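Long-range contacts in lipopolysaccharide core heptose(I) kinase RfaP (Pseudomonas aeruginosa, PDB 6DFL), which phosphorylates the first heptose of the lipopolysaccharide inner core, using ATP and magnesium, and also autophosphorylates on tyrosines: residues 157-162 and 192-197; 80-85 and 187-192. All blocks are in the same frame, centred on the assembly; numbering follows the deposited sequence.

Interaction 1 of 2, residues 157-162 and 192-197; sequences AGVNHR and AQTRDA
Two short antiparallel strands, 159-160 and 193-194, meet here just after the end of helix 137-156. Gly158 closes that helix in a Schellman motif, and its positive phi turns the chain into the strand. Its carbonyl O then accepts a hydrogen bond from the backbone N of Arg195 at 2.7 Å, the shortest across the pair. Asn160 and Gln193 form the hydrogen-bonded pair: Asn160 N gives to Gln193 O and Gln193 N to Asn160 O, both at 3.1 Å and both nearly along the C=O axis. Val159 and Thr194 are the non-hydrogen-bonded pair, their side chains parallel on the face that meets Arg84 of helix 76-87.

On the other face stand Asn160 and Gln193. The CG of Gln193 is anti to its carbonyl carbon (chi1 -58°), and the chain runs on extended. CB starts 3.2 Å from Asn160 OD1. CG and then CD pass the aliphatic part of Arg162, with Gln193 CD 3.9 Å from Arg162 CD. At the tip, OE1 collects donors. Asn160 ND2 reaches it in a weak bond of 3.3 Å, the two amide planes being turned 78° apart. Arg195 NH2 also gives to Gln193 OE1, at 3.0 Å and from well above the carbonyl plane, and NH1 adds a weak bond. NE2 ends 3.4 Å from Arg162 NH1; both are donors, so that approach is packing alone.

Trp202 of helix 200-212 touches Asn160, Arg162 and Gln193 and makes a cation-pi contact with Arg195, while Asp206 accepts hydrogen bonds from the backbone N of His161 and of Arg162, leading into the active-site loop. Chemically, backbone bonds fix the strand register, and one moderate and two weak bonds to Gln193 OE1 probably help fix its amide's rotation; the Arg195 charge probably polarises that carbonyl.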
ATOM      1  N   ALA A 157      12.858  -2.675  -5.253  1.00 59.80           N
ATOM      2  CA  ALA A 157      13.306  -3.936  -5.812  1.00 57.60           C
ATOM      3  C   ALA A 157      13.192  -3.943  -7.326  1.00 59.29           C
ATOM      4  O   ALA A 157      13.481  -4.968  -7.946  1.00 61.10           O
ATOM      5  CB  ALA A 157      12.555  -5.109  -5.176  1.00 60.32           C
ATOM      6  N   GLY A 158      12.841  -2.813  -7.939  1.00 56.53           N
ATOM      7  CA  GLY A 158      12.768  -2.707  -9.386  1.00 58.81           C
ATOM      8  C   GLY A 158      11.408  -2.979 -10.014  1.00 65.97           C
ATOM      9  O   GLY A 158      11.318  -3.066 -11.251  1.00 61.11           O
ATOM     10  N   VAL A 159      10.352  -3.081  -9.211  1.00 62.53           N
ATOM     11  CA  VAL A 159       9.009  -3.376  -9.697  1.00 65.61           C
ATOM     12  C   VAL A 159       8.133  -2.158  -9.476  1.00 67.16           C
ATOM     13  O   VAL A 159       8.009  -1.683  -8.342  1.00 67.84           O
ATOM     14  CB  VAL A 159       8.406  -4.590  -8.982  1.00 60.89           C
ATOM     15  CG1 VAL A 159       6.928  -4.700  -9.324  1.00 70.09           C
ATOM     16  CG2 VAL A 159       9.128  -5.836  -9.381  1.00 58.41           C
ATOM     17  N   ASN A 160       7.518  -1.657 -10.543  1.00 63.19           N
ATOM     18  CA  ASN A 160       6.422  -0.712 -10.410  1.00 65.37           C
ATOM     19  C   ASN A 160       5.106  -1.403 -10.784  1.00 71.24           C
ATOM     20  O   ASN A 160       5.034  -2.183 -11.743  1.00 66.21           O
ATOM     21  CB  ASN A 160       6.642   0.558 -11.246  1.00 62.56           C
ATOM     22  CG  ASN A 160       6.690   0.289 -12.727  1.00 68.94           C
ATOM     23  OD1 ASN A 160       7.672  -0.255 -13.215  1.00 68.31           O
ATOM     24  ND2 ASN A 160       5.627   0.683 -13.465  1.00 69.05           N
ATOM     25  N   HIS A 161       4.070  -1.124 -10.004  1.00 71.10           N
ATOM     26  CA  HIS A 161       2.862  -1.924 -10.082  1.00 69.21           C
ATOM     27  C   HIS A 161       2.093  -1.653 -11.360  1.00 66.45           C
ATOM     28  O   HIS A 161       1.812  -2.581 -12.113  1.00 64.36           O
ATOM     29  CB  HIS A 161       1.971  -1.658  -8.884  1.00 68.82           C
ATOM     30  CG  HIS A 161       0.948  -2.711  -8.682  1.00 72.28           C
ATOM     31  ND1 HIS A 161       0.854  -3.444  -7.521  1.00 75.57           N
ATOM     32  CD2 HIS A 161      -0.002  -3.192  -9.516  1.00 69.15           C
ATOM     33  CE1 HIS A 161      -0.135  -4.314  -7.640  1.00 71.50           C
ATOM     34  NE2 HIS A 161      -0.664  -4.188  -8.843  1.00 71.94           N
ATOM     35  N   ARG A 162       1.751  -0.385 -11.594  1.00 66.72           N
ATOM     36  CA  ARG A 162       0.976   0.141 -12.718  1.00 68.66           C
ATOM     37  C   ARG A 162      -0.515   0.095 -12.429  1.00 66.55           C
ATOM     38  O   ARG A 162      -1.279   0.860 -13.012  1.00 70.38           O
ATOM     39  CB  ARG A 162       1.278  -0.573 -14.022  1.00 69.59           C
ATOM     40  CG  ARG A 162       2.573  -0.150 -14.610  1.00 63.97           C
ATOM     41  CD  ARG A 162       2.572  -0.353 -16.078  1.00 69.82           C
ATOM     42  NE  ARG A 162       1.923   0.768 -16.760  1.00 80.29           N
ATOM     43  CZ  ARG A 162       1.860   0.892 -18.081  1.00 73.87           C
ATOM     44  NH1 ARG A 162       2.403  -0.042 -18.849  1.00 69.10           N
ATOM     45  NH2 ARG A 162       1.286   1.955 -18.620  1.00 78.84           N
ATOM     46  N   ALA A 192       2.570  -5.234 -14.353  1.00 64.77           N
ATOM     47  CA  ALA A 192       3.727  -4.775 -13.610  1.00 67.05           C
ATOM     48  C   ALA A 192       4.990  -4.853 -14.454  1.00 70.30           C
ATOM     49  O   ALA A 192       5.231  -5.825 -15.183  1.00 69.56           O
ATOM     50  CB  ALA A 192       3.917  -5.598 -12.327  1.00 65.05           C
ATOM     51  N   GLN A 193       5.827  -3.833 -14.304  1.00 67.90           N
ATOM     52  CA  GLN A 193       7.113  -3.753 -14.975  1.00 65.84           C
ATOM     53  C   GLN A 193       8.252  -4.016 -13.998  1.00 71.51           C
ATOM     54  O   GLN A 193       8.325  -3.402 -12.916  1.00 63.60           O
ATOM     55  CB  GLN A 193       7.276  -2.393 -15.624  1.00 66.09           C
ATOM     56  CG  GLN A 193       6.190  -2.125 -16.600  1.00 68.37           C
ATOM     57  CD  GLN A 193       6.297  -0.749 -17.158  1.00 73.70           C
ATOM     58  OE1 GLN A 193       6.871   0.150 -16.516  1.00 68.49           O
ATOM     59  NE2 GLN A 193       5.752  -0.553 -18.361  1.00 68.76           N
ATOM     60  N   THR A 194       9.156  -4.904 -14.409  1.00 66.70           N
ATOM     61  CA  THR A 194      10.252  -5.365 -13.583  1.00 63.64           C
ATOM     62  C   THR A 194      11.562  -4.969 -14.229  1.00 71.53           C
ATOM     63  O   THR A 194      11.844  -5.378 -15.366  1.00 65.58           O
ATOM     64  CB  THR A 194      10.198  -6.872 -13.422  1.00 60.89           C
ATOM     65  OG1 THR A 194       8.894  -7.232 -12.972  1.00 73.33           O
ATOM     66  CG2 THR A 194      11.265  -7.355 -12.450  1.00 63.33           C
ATOM     67  N   ARG A 195      12.363  -4.203 -13.491  1.00 64.58           N
ATOM     68  CA  ARG A 195      13.665  -3.758 -13.947  1.00 68.73           C
ATOM     69  C   ARG A 195      14.651  -3.958 -12.824  1.00 69.30           C
ATOM     70  O   ARG A 195      14.300  -4.424 -11.732  1.00 66.84           O
ATOM     71  CB  ARG A 195      13.631  -2.293 -14.382  1.00 69.38           C
ATOM     72  CG  ARG A 195      12.587  -1.957 -15.416  1.00 68.43           C
ATOM     73  CD  ARG A 195      12.492  -0.461 -15.546  1.00 69.38           C
ATOM     74  NE  ARG A 195      11.634  -0.077 -16.658  1.00 71.85           N
ATOM     75  CZ  ARG A 195      10.355   0.276 -16.544  1.00 67.84           C
ATOM     76  NH1 ARG A 195       9.773   0.295 -15.353  1.00 66.15           N
ATOM     77  NH2 ARG A 195       9.667   0.616 -17.634  1.00 66.99           N
ATOM     78  N   ASP A 196      15.894  -3.578 -13.074  1.00 71.89           N
ATOM     79  CA  ASP A 196      16.793  -3.575 -11.936  1.00 71.99           C
ATOM     80  C   ASP A 196      16.626  -2.322 -11.097  1.00 68.88           C
ATOM     81  O   ASP A 196      16.838  -2.384  -9.886  1.00 70.11           O
ATOM     82  CB  ASP A 196      18.237  -3.770 -12.384  1.00 77.84           C
ATOM     83  CG  ASP A 196      18.602  -5.257 -12.520  1.00 84.85           C
ATOM     84  OD1 ASP A 196      17.843  -6.137 -12.004  1.00 75.47           O
ATOM     85  OD2 ASP A 196      19.663  -5.542 -13.132  1.00 88.00           O
ATOM     86  N   ALA A 197      16.175  -1.219 -11.694  1.00 68.82           N
ATOM     87  CA  ALA A 197      15.804  -0.021 -10.953  1.00 66.54           C
ATOM     88  C   ALA A 197      14.548   0.573 -11.562  1.00 69.72           C
ATOM     89  O   ALA A 197      14.472   0.741 -12.779  1.00 72.51           O
ATOM     90  CB  ALA A 197      16.917   1.030 -10.972  1.00 67.44           C
TER

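Interaction 2 of 2, residues 80-85 and 187-192; sequences QAIRRL and IDLHRA
Leu189 does most of the work: it buries more surface here than any other residue, and its CB is directed toward helix 76-87. With CG anti to its carbonyl carbon (chi1 -63°), the branch is carried over to the helix, and CD1 becomes the touching methyl. That methyl settles 4.0 Å from Ile82 CG1, the two side chains crossing obliquely. Leu85, one helical turn on from Ala81, comes in tip to tip, its CD1 4.1 Å from Leu189 CD1.

Ala81 is the second main contributor. Its single methyl faces the loop and touches both ends of the turn, with CB 4.0 Å from Leu189 CB and only 3.5 Å from Ala192 CB, a tight methyl-to-methyl approach. Both partners are brought to the same side by a type I turn from Leu189 to Ala192, which is closed by Ala192 N giving to Leu189 O at 2.9 Å.

No hydrogen bond crosses this buried interface; the polar groups of the loop turn elsewhere. His190 ND1 gives to the syn lone pair of Asp188 OD1, and Arg191 forms a salt bridge with Asp163, the probable active-site residue. The sequence Asp188-Leu189-His190 probably takes the place of the protein kinase DFG motif, and helix 76-87 that of helix C. Leu189 packed against Ile82, with His161 touching it too, is consistent with the regulatory spine of the kinase fold.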
ATOM      1  N   GLN A  80       7.395 -12.009 -13.882  1.00 64.93           N
ATOM      2  CA  GLN A  80       8.660 -11.436 -13.447  1.00 63.95           C
ATOM      3  C   GLN A  80       8.460 -10.539 -12.230  1.00 70.46           C
ATOM      4  O   GLN A  80       9.351 -10.444 -11.370  1.00 72.14           O
ATOM      5  CB  GLN A  80       9.309 -10.665 -14.602  1.00 60.01           C
ATOM      6  CG  GLN A  80      10.040 -11.519 -15.628  1.00 62.48           C
ATOM      7  CD  GLN A  80      10.453 -10.721 -16.856  1.00 67.97           C
ATOM      8  OE1 GLN A  80      10.242  -9.505 -16.922  1.00 65.65           O
ATOM      9  NE2 GLN A  80      11.039 -11.405 -17.843  1.00 68.62           N
ATOM     10  N   ALA A  81       7.308  -9.863 -12.126  1.00 67.12           N
ATOM     11  CA  ALA A  81       7.027  -9.113 -10.904  1.00 68.53           C
ATOM     12  C   ALA A  81       6.912 -10.055  -9.720  1.00 70.47           C
ATOM     13  O   ALA A  81       7.526  -9.836  -8.671  1.00 66.41           O
ATOM     14  CB  ALA A  81       5.754  -8.292 -11.045  1.00 64.49           C
ATOM     15  N   ILE A  82       6.120 -11.114  -9.874  1.00 70.71           N
ATOM     16  CA  ILE A  82       5.975 -12.086  -8.797  1.00 69.79           C
ATOM     17  C   ILE A  82       7.325 -12.654  -8.413  1.00 69.66           C
ATOM     18  O   ILE A  82       7.630 -12.825  -7.228  1.00 73.29           O
ATOM     19  CB  ILE A  82       4.998 -13.193  -9.212  1.00 73.18           C
ATOM     20  CG1 ILE A  82       3.587 -12.621  -9.343  1.00 68.56           C
ATOM     21  CG2 ILE A  82       5.069 -14.362  -8.230  1.00 71.12           C
ATOM     22  CD1 ILE A  82       2.591 -13.678  -9.660  1.00 71.60           C
ATOM     23  N   ARG A  83       8.170 -12.934  -9.401  1.00 68.15           N
ATOM     24  CA  ARG A  83       9.454 -13.538  -9.077  1.00 70.02           C
ATOM     25  C   ARG A  83      10.371 -12.542  -8.378  1.00 70.10           C
ATOM     26  O   ARG A  83      11.048 -12.896  -7.409  1.00 66.93           O
ATOM     27  CB  ARG A  83      10.090 -14.103 -10.343  1.00 70.99           C
ATOM     28  CG  ARG A  83       9.358 -15.350 -10.844  1.00 69.32           C
ATOM     29  CD  ARG A  83      10.111 -16.629 -10.536  1.00 73.38           C
ATOM     30  NE  ARG A  83      11.044 -16.905 -11.627  1.00 78.41           N
ATOM     31  CZ  ARG A  83      11.712 -18.043 -11.788  1.00 78.79           C
ATOM     32  NH1 ARG A  83      11.553 -19.037 -10.916  1.00 79.97           N
ATOM     33  NH2 ARG A  83      12.535 -18.186 -12.825  1.00 74.38           N
ATOM     34  N   ARG A  84      10.394 -11.286  -8.834  1.00 69.55           N
ATOM     35  CA  ARG A  84      11.216 -10.297  -8.150  1.00 66.81           C
ATOM     36  C   ARG A  84      10.691 -10.023  -6.752  1.00 70.26           C
ATOM     37  O   ARG A  84      11.482  -9.908  -5.809  1.00 71.95           O
ATOM     38  CB  ARG A  84      11.304  -8.991  -8.941  1.00 63.85           C
ATOM     39  CG  ARG A  84      12.103  -7.896  -8.210  1.00 67.36           C
ATOM     40  CD  ARG A  84      13.659  -8.001  -8.434  1.00 62.85           C
ATOM     41  NE  ARG A  84      14.007  -7.480  -9.771  1.00 58.17           N
ATOM     42  CZ  ARG A  84      14.427  -8.254 -10.770  1.00 65.47           C
ATOM     43  NH1 ARG A  84      14.594  -9.557 -10.535  1.00 62.61           N
ATOM     44  NH2 ARG A  84      14.686  -7.748 -11.987  1.00 64.36           N
ATOM     45  N   LEU A  85       9.370  -9.923  -6.581  1.00 71.09           N
ATOM     46  CA  LEU A  85       8.840  -9.624  -5.253  1.00 69.22           C
ATOM     47  C   LEU A  85       9.148 -10.733  -4.262  1.00 68.52           C
ATOM     48  O   LEU A  85       9.320 -10.463  -3.069  1.00 72.16           O
ATOM     49  CB  LEU A  85       7.339  -9.388  -5.312  1.00 65.33           C
ATOM     50  CG  LEU A  85       6.934  -8.054  -5.909  1.00 67.47           C
ATOM     51  CD1 LEU A  85       5.470  -7.804  -5.623  1.00 70.73           C
ATOM     52  CD2 LEU A  85       7.812  -6.940  -5.367  1.00 67.15           C
ATOM     53  N   ILE A 187      -1.494  -7.901  -4.853  1.00 65.20           N
ATOM     54  CA  ILE A 187      -1.916  -8.777  -5.938  1.00 69.47           C
ATOM     55  C   ILE A 187      -2.027  -7.956  -7.203  1.00 69.69           C
ATOM     56  O   ILE A 187      -1.591  -6.799  -7.239  1.00 66.83           O
ATOM     57  CB  ILE A 187      -3.250  -9.470  -5.624  1.00 62.18           C
ATOM     58  CG1 ILE A 187      -4.350  -8.411  -5.493  1.00 64.13           C
ATOM     59  CG2 ILE A 187      -3.131 -10.312  -4.363  1.00 68.10           C
ATOM     60  CD1 ILE A 187      -5.762  -8.940  -5.638  1.00 67.88           C
ATOM     61  N   ASP A 188      -2.674  -8.547  -8.214  1.00 72.88           N
ATOM     62  CA  ASP A 188      -2.788  -8.088  -9.587  1.00 60.79           C
ATOM     63  C   ASP A 188      -1.561  -7.394 -10.127  1.00 72.31           C
ATOM     64  O   ASP A 188      -1.483  -6.161 -10.099  1.00 71.48           O
ATOM     65  CB  ASP A 188      -3.937  -7.122  -9.782  1.00 70.19           C
ATOM     66  CG  ASP A 188      -4.015  -6.658 -11.224  1.00 72.92           C
ATOM     67  OD1 ASP A 188      -3.869  -7.522 -12.118  1.00 76.40           O
ATOM     68  OD2 ASP A 188      -4.163  -5.451 -11.480  1.00 78.06           O
ATOM     69  N   LEU A 189      -0.627  -8.157 -10.678  1.00 72.20           N
ATOM     70  CA  LEU A 189       0.572  -7.572 -11.251  1.00 67.39           C
ATOM     71  C   LEU A 189       0.583  -7.720 -12.768  1.00 68.62           C
ATOM     72  O   LEU A 189       1.652  -7.755 -13.384  1.00 63.37           O
ATOM     73  CB  LEU A 189       1.795  -8.209 -10.594  1.00 59.69           C
ATOM     74  CG  LEU A 189       1.818  -7.901  -9.091  1.00 63.72           C
ATOM     75  CD1 LEU A 189       2.593  -8.911  -8.295  1.00 62.64           C
ATOM     76  CD2 LEU A 189       2.406  -6.533  -8.872  1.00 65.40           C
ATOM     77  N   HIS A 190      -0.600  -7.788 -13.381  1.00 63.37           N
ATOM     78  CA  HIS A 190      -0.681  -8.250 -14.766  1.00 67.03           C
ATOM     79  C   HIS A 190       0.016  -7.293 -15.727  1.00 65.12           C
ATOM     80  O   HIS A 190       0.522  -7.730 -16.766  1.00 69.00           O
ATOM     81  CB  HIS A 190      -2.147  -8.463 -15.163  1.00 71.54           C
ATOM     82  CG  HIS A 190      -2.874  -7.191 -15.439  1.00 72.93           C
ATOM     83  ND1 HIS A 190      -3.261  -6.323 -14.440  1.00 75.25           N
ATOM     84  CD2 HIS A 190      -3.221  -6.604 -16.604  1.00 76.08           C
ATOM     85  CE1 HIS A 190      -3.834  -5.262 -14.976  1.00 75.57           C
ATOM     86  NE2 HIS A 190      -3.827  -5.410 -16.288  1.00 81.13           N
ATOM     87  N   ARG A 191       0.080  -6.002 -15.375  1.00 65.25           N
ATOM     88  CA  ARG A 191       0.821  -4.955 -16.078  1.00 68.86           C
ATOM     89  C   ARG A 191       2.116  -4.517 -15.371  1.00 70.85           C
ATOM     90  O   ARG A 191       2.670  -3.474 -15.728  1.00 66.22           O
ATOM     91  CB  ARG A 191      -0.033  -3.697 -16.224  1.00 66.87           C
ATOM     92  CG  ARG A 191      -1.222  -3.797 -17.110  1.00 76.55           C
ATOM     93  CD  ARG A 191      -1.597  -2.401 -17.575  1.00 77.39           C
ATOM     94  NE  ARG A 191      -2.082  -1.553 -16.495  1.00 73.68           N
ATOM     95  CZ  ARG A 191      -2.298  -0.250 -16.625  1.00 70.82           C
ATOM     96  NH1 ARG A 191      -2.054   0.351 -17.781  1.00 72.53           N
ATOM     97  NH2 ARG A 191      -2.747   0.449 -15.591  1.00 66.18           N
ATOM     98  N   ALA A 192       2.570  -5.234 -14.353  1.00 64.77           N
ATOM     99  CA  ALA A 192       3.727  -4.775 -13.610  1.00 67.05           C
ATOM    100  C   ALA A 192       4.990  -4.853 -14.454  1.00 70.30           C
ATOM    101  O   ALA A 192       5.231  -5.825 -15.183  1.00 69.56           O
ATOM    102  CB  ALA A 192       3.917  -5.598 -12.327  1.00 65.05           C
TER

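Interaction 2 is wholly buried and apolar, whereas interaction 1 is only partly buried and is held by backbone hydrogen bonds and polar side chains. Both use the run from 187 to 197: its turn packs on helix 76-87, and the strand that follows pairs with the chain leading into the catalytic loop. Ala192 belongs to both contacts. They also meet directly where His161 NE2 bonds the backbone O of Asp188, probably a link between the HRD-like and DFG-like loops as in other protein kinases. At the outer side, a weak, long ion pair joins Arg84 to Asp196. Together the two contacts connect helix 76-87 to the catalytic loop.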